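Local coordinates for protein siderophore enterobactin esterase (Emericella nidulans, PDB 6GUO) that hydrolyses the ester bonds of the bacterial xenosiderophore enterobactin to N-(2,3-dihydroxybenzoyl)-L-serine, allowing iron to be released inside the fungal cell, at residues Ala24-Gly29 / Ala131-Thr136; Ala54-Asp59 / Ile141-Val146; Ile89-Pro92 / Phe98-Arg101. All blocks are in the same frame, centred on the assembly; numbering follows the deposited sequence.

Contact 1 of 3, residues Ala24-Gly29 / Ala131-Thr136; sequences AGKKDG and ADEFLT
Lys26 and Glu133 form a salt bridge that spans the gap between the loop 24-29 and the first turns of helix 131-150. The ionic part is a single bond: Lys26 NZ donates to Glu133 OE1 at 3.0 Å, arriving nearly in line with the C-O bond of that oxygen. The two side chains meet at about a right angle. Lys26 runs out straight through three torsions and bends only at the last (chi4 75°), which swings the ammonium group onto the carboxylate. Lys26 and Glu133 are the one residue pair within 4.5 Å; the two segments bury just 61 Å² between them, and their closest CA atoms, those of Lys26 and Glu133, are 10.4 Å apart. Lys26 is poorly ordered, so the position of its ammonium is less certain than that of the helix. The same OE1 also takes part in a hydrogen bond with Tyr104 OH, so the acceptor is held from two sources.

Local hydrogen bonds order each segment. Lys26 to Gly29 is a type I beta turn, closed by Gly29 N to Lys26 O at 3.2 Å. On the helix, Asp132 O accepts from the backbone Thr136 N at 3.0 Å and from the side-chain Thr136 OG1 at 2.8 Å, the two donors reaching it from opposite faces of the carbonyl plane.

In the alpha/beta-hydrolase fold the loop joins the antiparallel strands 18-24 and 31-36. Trp5 of the second subunit packs on Lys26, helix 102-106 touches it through Tyr104, and helix 166-177 lies against Ala131 and Leu135 of the long helix.

Contact 2 of 3, residues Ala54-Asp59 / Ile141-Val146; sequences AVYLVD and IVRPFV
Tyr56 reaches from strand 52-58 to Arg143 of helix 131-150, a strand-to-helix contact in the layered core of an alpha/beta-hydrolase. In the first shell the phenol end lies against the aliphatic part of the arginine: Tyr56 OH is 3.4 Å from Arg143 CG, and Tyr56 CZ is 4.0 Å from Arg143 CD. This is van der Waals packing, with the two side chains crossing at about a right angle. The ring and guanidinium planes are 25° apart, but the hydroxyl meets the guanidinium obliquely and the close contacts are with CB, CG and CD. Arg143 gets there because CG stands anti to its backbone N (chi1 177°) and the chain stays extended as far as NE, running past the hydroxyl.

Further out, the guanidinium is tied weakly: NE forms a long ion pair with Glu147 and NH2 a weak hydrogen bond to Ser181 O. Behind the tyrosine, its strand is hydrogen-bonded to strand 156-164 through Ala160, and Ile87 of strand 83-90 packs against the tyrosine side chain. The helix is kinked where Pro144 N makes no bond to the preceding turn, although Val146 N still reaches Val142 O. One turn on from Arg143, Val146 CB approaches Tyr56 OH at 4.4 Å.

Contact 3 of 3, residues Ile89-Pro92 / Phe98-Arg101; sequences IGYP and FSPR
Tyr91 packs against Ser99 and Arg101 of the loop 98-101, just after strand 83-90. The setting is the end of a sheet strand in the alpha/beta-hydrolase fold, in the connection that leads to helix 102-106. Ahead of the tyrosine, Ile89 and Gly90 end the strand, Gly90 pairing with Gln32 of the antiparallel neighbour.

Tyr91 contributes 93 of the 207 Å² buried between the segments, the largest single share, followed by Arg101. Its CG lies anti to its carbonyl carbon, which turns the ring toward the loop. Ser99 comes over one face near the rim, its CB 3.5 Å from Tyr91 CD2 and its OG 3.9 Å above the ring plane. That hydroxyl is held by a capping bond inside the loop: Arg101 N donates to Ser99 OG at 3.1 Å, just before the turn into helix 102-106. Arg101 follows with a CH-pi contact, its CB 4.3 Å from the Tyr91 ring centroid and 28° off the normal. A bend at chi3 (57°) brings the guanidinium back toward the tyrosine, and Tyr91 CD1 sits 3.6 Å above the middle of that group. The two planes are 61° apart, too steeply inclined for a parallel stack.

Pro92 closes the row more loosely, its CD 4.1 Å from Arg101 NH2 and oblique to the guanidinium.

The polar ends find bonds beyond these segments: Tyr91 OH with Asp105 OD1, Arg101 NH2 with Pro30 O, and the guanidinium in a cation-pi contact with Tyr31. Across the segments the contact is van der Waals and CH-pi packing, with the flat guanidinium and the serine hydroxyl set against the tyrosine ring. The serine cap and the outer bonds help fix where the arginine lies, and its charge is probably eased in part by Pro30 O and the Tyr31 ring.

How the contacts relate
From the N terminus, residues 24-29 of contact 1 come first, the loop between strands 18-24 and 31-36; contact 1 closes a loop of 101 residues to the start of helix 131-150. Strand 52-58 then opens contact 2, which ends farther along the same helix, so contacts 1 and 2 cross. Contact 3 closes a short loop from the end of strand 83-90 to the residues before helix 102-106, nested inside both. They also touch: Phe134 CE2 lies 3.6 Å from Val58 CG1, Leu57 O is 2.8 Å from Ile89 N in a probable hydrogen bond, and Gly29 O receives a weak one from Arg101 NH1. Contacts 1 and 2 join helix 131-150 to the loop after edge strand 18-24 and to inner strand 52-58.

Contact 1 of 3, residues Ala24-Gly29 / Ala131-Thr136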
ATOM      1  N   ALA A  24       9.317 -17.289 -20.952  1.00 23.22           N
ATOM      2  CA  ALA A  24      10.702 -17.508 -21.357  1.00 26.39           C
ATOM      3  C   ALA A  24      10.840 -17.272 -22.851  1.00 29.87           C
ATOM      4  O   ALA A  24       9.904 -17.526 -23.601  1.00 30.95           O
ATOM      5  CB  ALA A  24      11.136 -18.921 -21.003  1.00 27.14           C
ATOM      6  N   GLY A  25      12.013 -16.798 -23.268  1.00 34.43           N
ATOM      7  CA  GLY A  25      12.287 -16.502 -24.677  1.00 38.89           C
ATOM      8  C   GLY A  25      13.410 -15.501 -24.888  1.00 42.37           C
ATOM      9  O   GLY A  25      14.260 -15.699 -25.753  1.00 45.03           O
ATOM     10  N   LYS A  26      13.412 -14.425 -24.100  1.00 48.32           N
ATOM     11  CA  LYS A  26      14.431 -13.378 -24.214  1.00 53.63           C
ATOM     12  C   LYS A  26      15.763 -13.846 -23.626  1.00 52.72           C
ATOM     13  O   LYS A  26      15.781 -14.558 -22.619  1.00 46.89           O
ATOM     14  CB  LYS A  26      13.977 -12.097 -23.506  1.00 59.79           C
ATOM     15  CG  LYS A  26      14.785 -10.866 -23.890  1.00 66.26           C
ATOM     16  CD  LYS A  26      14.470  -9.678 -23.000  1.00 71.75           C
ATOM     17  CE  LYS A  26      15.124  -8.410 -23.527  1.00 78.01           C
ATOM     18  NZ  LYS A  26      14.423  -7.860 -24.721  1.00 79.91           N
ATOM     19  N   LYS A  27      16.862 -13.424 -24.256  1.00 54.54           N
ATOM     20  CA  LYS A  27      18.233 -13.737 -23.806  1.00 57.13           C
ATOM     21  C   LYS A  27      18.481 -13.368 -22.341  1.00 54.97           C
ATOM     22  O   LYS A  27      19.069 -14.147 -21.588  1.00 52.75           O
ATOM     23  CB  LYS A  27      19.261 -12.970 -24.643  1.00 61.40           C
ATOM     24  CG  LYS A  27      19.387 -13.372 -26.106  1.00 64.79           C
ATOM     25  CD  LYS A  27      19.857 -12.200 -26.967  1.00 69.01           C
ATOM     26  CE  LYS A  27      21.198 -11.617 -26.520  1.00 70.66           C
ATOM     27  NZ  LYS A  27      21.403 -10.235 -27.035  1.00 71.71           N
ATOM     28  N   ASP A  28      18.030 -12.173 -21.956  1.00 55.19           N
ATOM     29  CA  ASP A  28      18.232 -11.628 -20.600  1.00 55.22           C
ATOM     30  C   ASP A  28      17.638 -12.496 -19.482  1.00 45.89           C
ATOM     31  O   ASP A  28      18.053 -12.386 -18.325  1.00 45.76           O
ATOM     32  CB  ASP A  28      17.658 -10.206 -20.493  1.00 61.91           C
ATOM     33  CG  ASP A  28      18.348  -9.215 -21.422  1.00 66.93           C
ATOM     34  OD1 ASP A  28      18.461  -9.511 -22.631  1.00 71.75           O
ATOM     35  OD2 ASP A  28      18.764  -8.136 -20.946  1.00 73.03           O
ATOM     36  N   GLY A  29      16.660 -13.332 -19.832  1.00 39.52           N
ATOM     37  CA  GLY A  29      16.074 -14.306 -18.915  1.00 37.01           C
ATOM     38  C   GLY A  29      14.566 -14.205 -18.959  1.00 32.23           C
ATOM     39  O   GLY A  29      14.024 -13.324 -19.637  1.00 29.28           O
ATOM     40  N   ALA A 131      13.406  -0.108 -23.668  1.00 20.39           N
ATOM     41  CA  ALA A 131      12.000   0.239 -23.383  1.00 20.66           C
ATOM     42  C   ALA A 131      11.042  -0.022 -24.536  1.00 21.33           C
ATOM     43  O   ALA A 131       9.909  -0.447 -24.306  1.00 20.19           O
ATOM     44  CB  ALA A 131      11.872   1.676 -22.917  1.00 20.93           C
ATOM     45  N   ASP A 132      11.482   0.225 -25.768  1.00 22.38           N
ATOM     46  CA  ASP A 132      10.636  -0.063 -26.932  1.00 23.77           C
ATOM     47  C   ASP A 132      10.369  -1.559 -27.078  1.00 23.11           C
ATOM     48  O   ASP A 132       9.246  -1.954 -27.389  1.00 21.80           O
ATOM     49  CB  ASP A 132      11.232   0.523 -28.216  1.00 26.02           C
ATOM     50  CG  ASP A 132      11.183   2.042 -28.241  1.00 29.12           C
ATOM     51  OD1 ASP A 132      10.289   2.633 -27.598  1.00 30.56           O
ATOM     52  OD2 ASP A 132      12.038   2.653 -28.910  1.00 32.67           O
ATOM     53  N   GLU A 133      11.393  -2.379 -26.834  1.00 22.98           N
ATOM     54  CA  GLU A 133      11.248  -3.841 -26.830  1.00 23.90           C
ATOM     55  C   GLU A 133      10.281  -4.305 -25.737  1.00 21.34           C
ATOM     56  O   GLU A 133       9.423  -5.154 -25.974  1.00 19.90           O
ATOM     57  CB  GLU A 133      12.606  -4.526 -26.635  1.00 27.17           C
ATOM     58  CG  GLU A 133      13.566  -4.358 -27.805  1.00 31.87           C
ATOM     59  CD  GLU A 133      14.965  -4.885 -27.522  1.00 37.33           C
ATOM     60  OE1 GLU A 133      15.170  -5.580 -26.503  1.00 38.68           O
ATOM     61  OE2 GLU A 133      15.870  -4.599 -28.333  1.00 41.34           O
ATOM     62  N   PHE A 134      10.428  -3.731 -24.547  1.00 19.93           N
ATOM     63  CA  PHE A 134       9.585  -4.077 -23.402  1.00 19.40           C
ATOM     64  C   PHE A 134       8.126  -3.658 -23.602  1.00 19.22           C
ATOM     65  O   PHE A 134       7.197  -4.391 -23.278  1.00 17.86           O
ATOM     66  CB  PHE A 134      10.157  -3.436 -22.128  1.00 19.45           C
ATOM     67  CG  PHE A 134       9.589  -3.990 -20.851  1.00 19.81           C
ATOM     68  CD1 PHE A 134       9.450  -5.365 -20.660  1.00 21.16           C
ATOM     69  CD2 PHE A 134       9.223  -3.134 -19.815  1.00 19.66           C
ATOM     70  CE1 PHE A 134       8.938  -5.872 -19.481  1.00 21.05           C
ATOM     71  CE2 PHE A 134       8.713  -3.640 -18.630  1.00 21.80           C
ATOM     72  CZ  PHE A 134       8.568  -5.008 -18.460  1.00 21.53           C
ATOM     73  N   LEU A 135       7.938  -2.484 -24.150  1.00 19.78           N
ATOM     74  CA  LEU A 135       6.609  -1.966 -24.443  1.00 22.04           C
ATOM     75  C   LEU A 135       5.898  -2.813 -25.507  1.00 20.90           C
ATOM     76  O   LEU A 135       4.701  -3.085 -25.400  1.00 20.51           O
ATOM     77  CB  LEU A 135       6.735  -0.513 -24.888  1.00 25.27           C
ATOM     78  CG  LEU A 135       5.490   0.346 -25.089  1.00 28.18           C
ATOM     79  CD1 LEU A 135       4.406   0.050 -24.062  1.00 28.94           C
ATOM     80  CD2 LEU A 135       5.893   1.810 -25.009  1.00 29.14           C
ATOM     81  N   THR A 136       6.653  -3.236 -26.522  1.00 20.78           N
ATOM     82  CA  THR A 136       6.162  -4.180 -27.528  1.00 21.17           C
ATOM     83  C   THR A 136       5.758  -5.506 -26.873  1.00 20.31           C
ATOM     84  O   THR A 136       4.697  -6.055 -27.173  1.00 20.95           O
ATOM     85  CB  THR A 136       7.231  -4.417 -28.617  1.00 22.58           C
ATOM     86  OG1 THR A 136       7.547  -3.168 -29.241  1.00 23.95           O
ATOM     87  CG2 THR A 136       6.752  -5.386 -29.675  1.00 24.31           C
TER

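Contact 2 of 3, residues Ala54-Asp59 / Ile141-Val146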
ATOM      1  N   ALA A  54      -8.293  -2.752 -16.300  1.00 14.79           N
ATOM      2  CA  ALA A  54      -7.007  -3.405 -16.072  1.00 14.92           C
ATOM      3  C   ALA A  54      -5.928  -2.385 -15.758  1.00 15.45           C
ATOM      4  O   ALA A  54      -5.905  -1.301 -16.338  1.00 17.67           O
ATOM      5  CB  ALA A  54      -6.614  -4.231 -17.284  1.00 14.63           C
ATOM      6  N   VAL A  55      -5.037  -2.741 -14.836  1.00 14.16           N
ATOM      7  CA  VAL A  55      -3.870  -1.926 -14.541  1.00 14.20           C
ATOM      8  C   VAL A  55      -2.631  -2.794 -14.711  1.00 13.78           C
ATOM      9  O   VAL A  55      -2.555  -3.903 -14.171  1.00 14.66           O
ATOM     10  CB  VAL A  55      -3.934  -1.246 -13.149  1.00 15.10           C
ATOM     11  CG1 VAL A  55      -4.029  -2.249 -12.007  1.00 16.21           C
ATOM     12  CG2 VAL A  55      -2.748  -0.310 -12.965  1.00 15.36           C
ATOM     13  N   TYR A  56      -1.695  -2.281 -15.508  1.00 13.66           N
ATOM     14  CA  TYR A  56      -0.426  -2.933 -15.796  1.00 14.02           C
ATOM     15  C   TYR A  56       0.661  -2.238 -14.986  1.00 14.12           C
ATOM     16  O   TYR A  56       0.748  -1.010 -14.988  1.00 14.88           O
ATOM     17  CB  TYR A  56      -0.133  -2.882 -17.304  1.00 14.73           C
ATOM     18  CG  TYR A  56      -1.061  -3.779 -18.090  1.00 16.07           C
ATOM     19  CD1 TYR A  56      -0.653  -5.046 -18.503  1.00 16.55           C
ATOM     20  CD2 TYR A  56      -2.365  -3.382 -18.388  1.00 16.67           C
ATOM     21  CE1 TYR A  56      -1.509  -5.888 -19.197  1.00 17.66           C
ATOM     22  CE2 TYR A  56      -3.230  -4.219 -19.082  1.00 17.87           C
ATOM     23  CZ  TYR A  56      -2.794  -5.467 -19.490  1.00 18.39           C
ATOM     24  OH  TYR A  56      -3.645  -6.302 -20.172  1.00 19.79           O
ATOM     25  N   LEU A  57       1.476  -3.027 -14.289  1.00 14.29           N
ATOM     26  CA  LEU A  57       2.507  -2.507 -13.399  1.00 14.79           C
ATOM     27  C   LEU A  57       3.884  -2.980 -13.850  1.00 14.13           C
ATOM     28  O   LEU A  57       4.088  -4.173 -14.019  1.00 14.58           O
ATOM     29  CB  LEU A  57       2.269  -3.002 -11.972  1.00 16.34           C
ATOM     30  CG  LEU A  57       0.862  -2.925 -11.375  1.00 18.09           C
ATOM     31  CD1 LEU A  57       0.829  -3.673 -10.050  1.00 19.41           C
ATOM     32  CD2 LEU A  57       0.446  -1.485 -11.179  1.00 19.60           C
ATOM     33  N   VAL A  58       4.820  -2.048 -14.032  1.00 14.23           N
ATOM     34  CA  VAL A  58       6.238  -2.417 -14.211  1.00 15.70           C
ATOM     35  C   VAL A  58       6.917  -2.379 -12.840  1.00 16.35           C
ATOM     36  O   VAL A  58       6.352  -1.836 -11.901  1.00 17.19           O
ATOM     37  CB  VAL A  58       6.951  -1.571 -15.284  1.00 16.90           C
ATOM     38  CG1 VAL A  58       6.286  -1.806 -16.634  1.00 17.87           C
ATOM     39  CG2 VAL A  58       6.986  -0.086 -14.935  1.00 17.74           C
ATOM     40  N   ASP A  59       8.101  -2.980 -12.715  1.00 18.53           N
ATOM     41  CA  ASP A  59       8.639  -3.410 -11.397  1.00 19.10           C
ATOM     42  C   ASP A  59       7.594  -4.256 -10.674  1.00 17.90           C
ATOM     43  O   ASP A  59       7.291  -4.042  -9.488  1.00 19.00           O
ATOM     44  CB  ASP A  59       9.055  -2.234 -10.502  1.00 20.17           C
ATOM     45  CG  ASP A  59      10.225  -1.459 -11.047  1.00 21.67           C
ATOM     46  OD1 ASP A  59      11.210  -2.083 -11.506  1.00 23.90           O
ATOM     47  OD2 ASP A  59      10.186  -0.215 -10.980  1.00 23.80           O
ATOM     48  N   ILE A 141       2.470  -9.404 -26.402  1.00 18.87           N
ATOM     49  CA  ILE A 141       2.608 -10.731 -25.791  1.00 18.57           C
ATOM     50  C   ILE A 141       1.812 -10.842 -24.488  1.00 17.68           C
ATOM     51  O   ILE A 141       0.952 -11.718 -24.359  1.00 17.66           O
ATOM     52  CB  ILE A 141       4.096 -11.084 -25.531  1.00 19.92           C
ATOM     53  CG1 ILE A 141       4.935 -10.914 -26.808  1.00 20.52           C
ATOM     54  CG2 ILE A 141       4.242 -12.497 -24.971  1.00 20.71           C
ATOM     55  CD1 ILE A 141       4.501 -11.768 -27.988  1.00 21.50           C
ATOM     56  N   VAL A 142       2.086  -9.956 -23.532  1.00 16.55           N
ATOM     57  CA  VAL A 142       1.469 -10.065 -22.202  1.00 16.58           C
ATOM     58  C   VAL A 142      -0.018  -9.725 -22.254  1.00 16.67           C
ATOM     59  O   VAL A 142      -0.863 -10.507 -21.819  1.00 16.57           O
ATOM     60  CB  VAL A 142       2.173  -9.170 -21.156  1.00 16.32           C
ATOM     61  CG1 VAL A 142       1.463  -9.250 -19.807  1.00 16.39           C
ATOM     62  CG2 VAL A 142       3.633  -9.577 -21.009  1.00 16.69           C
ATOM     63  N   ARG A 143      -0.334  -8.563 -22.797  1.00 16.49           N
ATOM     64  CA  ARG A 143      -1.715  -8.093 -22.817  1.00 18.39           C
ATOM     65  C   ARG A 143      -2.681  -9.033 -23.559  1.00 16.97           C
ATOM     66  O   ARG A 143      -3.741  -9.355 -23.029  1.00 15.03           O
ATOM     67  CB  ARG A 143      -1.765  -6.666 -23.345  1.00 20.98           C
ATOM     68  CG  ARG A 143      -3.150  -6.085 -23.483  1.00 23.93           C
ATOM     69  CD  ARG A 143      -3.040  -4.579 -23.412  1.00 27.26           C
ATOM     70  NE  ARG A 143      -4.258  -3.932 -23.846  1.00 30.68           N
ATOM     71  CZ  ARG A 143      -4.410  -2.616 -23.959  1.00 35.29           C
ATOM     72  NH1 ARG A 143      -5.576  -2.133 -24.376  1.00 37.56           N
ATOM     73  NH2 ARG A 143      -3.411  -1.780 -23.652  1.00 38.02           N
ATOM     74  N   PRO A 144      -2.310  -9.502 -24.765  1.00 16.78           N
ATOM     75  CA  PRO A 144      -3.177 -10.473 -25.435  1.00 17.06           C
ATOM     76  C   PRO A 144      -3.303 -11.809 -24.711  1.00 16.13           C
ATOM     77  O   PRO A 144      -4.364 -12.412 -24.758  1.00 18.04           O
ATOM     78  CB  PRO A 144      -2.520 -10.643 -26.813  1.00 17.32           C
ATOM     79  CG  PRO A 144      -1.800  -9.355 -27.031  1.00 17.35           C
ATOM     80  CD  PRO A 144      -1.254  -9.022 -25.671  1.00 17.38           C
ATOM     81  N   PHE A 145      -2.246 -12.264 -24.043  1.00 15.96           N
ATOM     82  CA  PHE A 145      -2.339 -13.463 -23.215  1.00 17.10           C
ATOM     83  C   PHE A 145      -3.395 -13.290 -22.120  1.00 16.60           C
ATOM     84  O   PHE A 145      -4.254 -14.152 -21.936  1.00 17.15           O
ATOM     85  CB  PHE A 145      -0.980 -13.818 -22.602  1.00 18.83           C
ATOM     86  CG  PHE A 145      -1.049 -14.917 -21.581  1.00 20.67           C
ATOM     87  CD1 PHE A 145      -1.176 -16.243 -21.982  1.00 22.67           C
ATOM     88  CD2 PHE A 145      -0.988 -14.631 -20.216  1.00 21.53           C
ATOM     89  CE1 PHE A 145      -1.242 -17.265 -21.044  1.00 23.51           C
ATOM     90  CE2 PHE A 145      -1.059 -15.649 -19.274  1.00 22.64           C
ATOM     91  CZ  PHE A 145      -1.183 -16.967 -19.691  1.00 23.19           C
ATOM     92  N   VAL A 146      -3.347 -12.162 -21.418  1.00 15.51           N
ATOM     93  CA  VAL A 146      -4.303 -11.894 -20.341  1.00 16.24           C
ATOM     94  C   VAL A 146      -5.733 -11.770 -20.888  1.00 16.65           C
ATOM     95  O   VAL A 146      -6.666 -12.387 -20.357  1.00 17.22           O
ATOM     96  CB  VAL A 146      -3.894 -10.642 -19.528  1.00 16.85           C
ATOM     97  CG1 VAL A 146      -4.975 -10.257 -18.521  1.00 18.01           C
ATOM     98  CG2 VAL A 146      -2.576 -10.900 -18.809  1.00 17.29           C
TER

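Contact 3 of 3, residues Ile89-Pro92 / Phe98-Arg101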
ATOM      1  N   ILE A  89       4.221  -6.962 -14.332  1.00 15.13           N
ATOM      2  CA  ILE A  89       5.281  -7.503 -15.183  1.00 15.81           C
ATOM      3  C   ILE A  89       6.605  -7.315 -14.457  1.00 16.38           C
ATOM      4  O   ILE A  89       7.080  -6.183 -14.264  1.00 16.60           O
ATOM      5  CB  ILE A  89       5.322  -6.861 -16.582  1.00 16.24           C
ATOM      6  CG1 ILE A  89       3.939  -6.930 -17.250  1.00 18.19           C
ATOM      7  CG2 ILE A  89       6.347  -7.575 -17.464  1.00 16.57           C
ATOM      8  CD1 ILE A  89       3.131  -5.665 -17.131  1.00 19.18           C
ATOM      9  N   GLY A  90       7.181  -8.440 -14.049  1.00 16.19           N
ATOM     10  CA  GLY A  90       8.392  -8.459 -13.254  1.00 16.54           C
ATOM     11  C   GLY A  90       9.318  -9.579 -13.670  1.00 16.97           C
ATOM     12  O   GLY A  90       9.367  -9.959 -14.845  1.00 17.30           O
ATOM     13  N   TYR A  91      10.032 -10.120 -12.687  1.00 18.65           N
ATOM     14  CA  TYR A  91      11.191 -10.979 -12.915  1.00 20.06           C
ATOM     15  C   TYR A  91      11.196 -12.141 -11.920  1.00 20.75           C
ATOM     16  O   TYR A  91      10.605 -12.031 -10.841  1.00 20.15           O
ATOM     17  CB  TYR A  91      12.461 -10.138 -12.756  1.00 20.47           C
ATOM     18  CG  TYR A  91      12.434  -8.884 -13.592  1.00 20.84           C
ATOM     19  CD1 TYR A  91      12.704  -8.935 -14.952  1.00 21.63           C
ATOM     20  CD2 TYR A  91      12.084  -7.653 -13.036  1.00 21.90           C
ATOM     21  CE1 TYR A  91      12.662  -7.797 -15.733  1.00 23.76           C
ATOM     22  CE2 TYR A  91      12.044  -6.500 -13.810  1.00 23.58           C
ATOM     23  CZ  TYR A  91      12.329  -6.577 -15.162  1.00 24.38           C
ATOM     24  OH  TYR A  91      12.284  -5.444 -15.940  1.00 26.08           O
ATOM     25  N   PRO A  92      11.858 -13.262 -12.273  1.00 23.50           N
ATOM     26  CA  PRO A  92      11.946 -14.418 -11.377  1.00 25.89           C
ATOM     27  C   PRO A  92      13.018 -14.197 -10.306  1.00 29.09           C
ATOM     28  O   PRO A  92      14.102 -14.784 -10.360  1.00 34.02           O
ATOM     29  CB  PRO A  92      12.304 -15.565 -12.333  1.00 26.13           C
ATOM     30  CG  PRO A  92      13.126 -14.900 -13.379  1.00 26.45           C
ATOM     31  CD  PRO A  92      12.494 -13.547 -13.575  1.00 23.68           C
ATOM     32  N   PHE A  98      13.049  -6.003  -6.380  1.00 19.88           N
ATOM     33  CA  PHE A  98      13.575  -5.290  -7.547  1.00 20.79           C
ATOM     34  C   PHE A  98      14.661  -6.120  -8.211  1.00 21.31           C
ATOM     35  O   PHE A  98      15.404  -6.827  -7.530  1.00 21.76           O
ATOM     36  CB  PHE A  98      14.147  -3.930  -7.154  1.00 21.24           C
ATOM     37  CG  PHE A  98      13.141  -3.015  -6.521  1.00 21.40           C
ATOM     38  CD1 PHE A  98      12.228  -2.320  -7.305  1.00 21.96           C
ATOM     39  CD2 PHE A  98      13.103  -2.850  -5.144  1.00 22.07           C
ATOM     40  CE1 PHE A  98      11.291  -1.479  -6.723  1.00 22.12           C
ATOM     41  CE2 PHE A  98      12.171  -2.009  -4.555  1.00 22.22           C
ATOM     42  CZ  PHE A  98      11.266  -1.319  -5.347  1.00 22.83           C
ATOM     43  N   SER A  99      14.741  -6.021  -9.537  1.00 20.73           N
ATOM     44  CA  SER A  99      15.772  -6.690 -10.325  1.00 21.71           C
ATOM     45  C   SER A  99      16.656  -5.663 -11.037  1.00 22.68           C
ATOM     46  O   SER A  99      16.137  -4.681 -11.567  1.00 21.41           O
ATOM     47  CB  SER A  99      15.123  -7.584 -11.376  1.00 21.44           C
ATOM     48  OG  SER A  99      16.079  -8.070 -12.301  1.00 23.18           O
ATOM     49  N   PRO A 100      17.985  -5.910 -11.108  1.00 24.40           N
ATOM     50  CA  PRO A 100      18.856  -5.053 -11.937  1.00 25.07           C
ATOM     51  C   PRO A 100      18.455  -4.979 -13.428  1.00 24.53           C
ATOM     52  O   PRO A 100      18.822  -4.021 -14.113  1.00 25.95           O
ATOM     53  CB  PRO A 100      20.244  -5.697 -11.801  1.00 27.35           C
ATOM     54  CG  PRO A 100      20.165  -6.612 -10.634  1.00 28.32           C
ATOM     55  CD  PRO A 100      18.732  -7.014 -10.475  1.00 26.50           C
ATOM     56  N   ARG A 101      17.713  -5.978 -13.913  1.00 23.11           N
ATOM     57  CA  ARG A 101      17.213  -5.998 -15.299  1.00 23.88           C
ATOM     58  C   ARG A 101      16.300  -4.822 -15.658  1.00 21.38           C
ATOM     59  O   ARG A 101      16.130  -4.508 -16.834  1.00 20.76           O
ATOM     60  CB  ARG A 101      16.473  -7.311 -15.579  1.00 26.03           C
ATOM     61  CG  ARG A 101      17.399  -8.516 -15.649  1.00 28.19           C
ATOM     62  CD  ARG A 101      16.633  -9.816 -15.801  1.00 29.41           C
ATOM     63  NE  ARG A 101      15.765  -9.821 -16.982  1.00 27.35           N
ATOM     64  CZ  ARG A 101      14.884 -10.779 -17.271  1.00 26.60           C
ATOM     65  NH1 ARG A 101      14.135 -10.673 -18.362  1.00 26.33           N
ATOM     66  NH2 ARG A 101      14.743 -11.841 -16.481  1.00 27.24           N
TER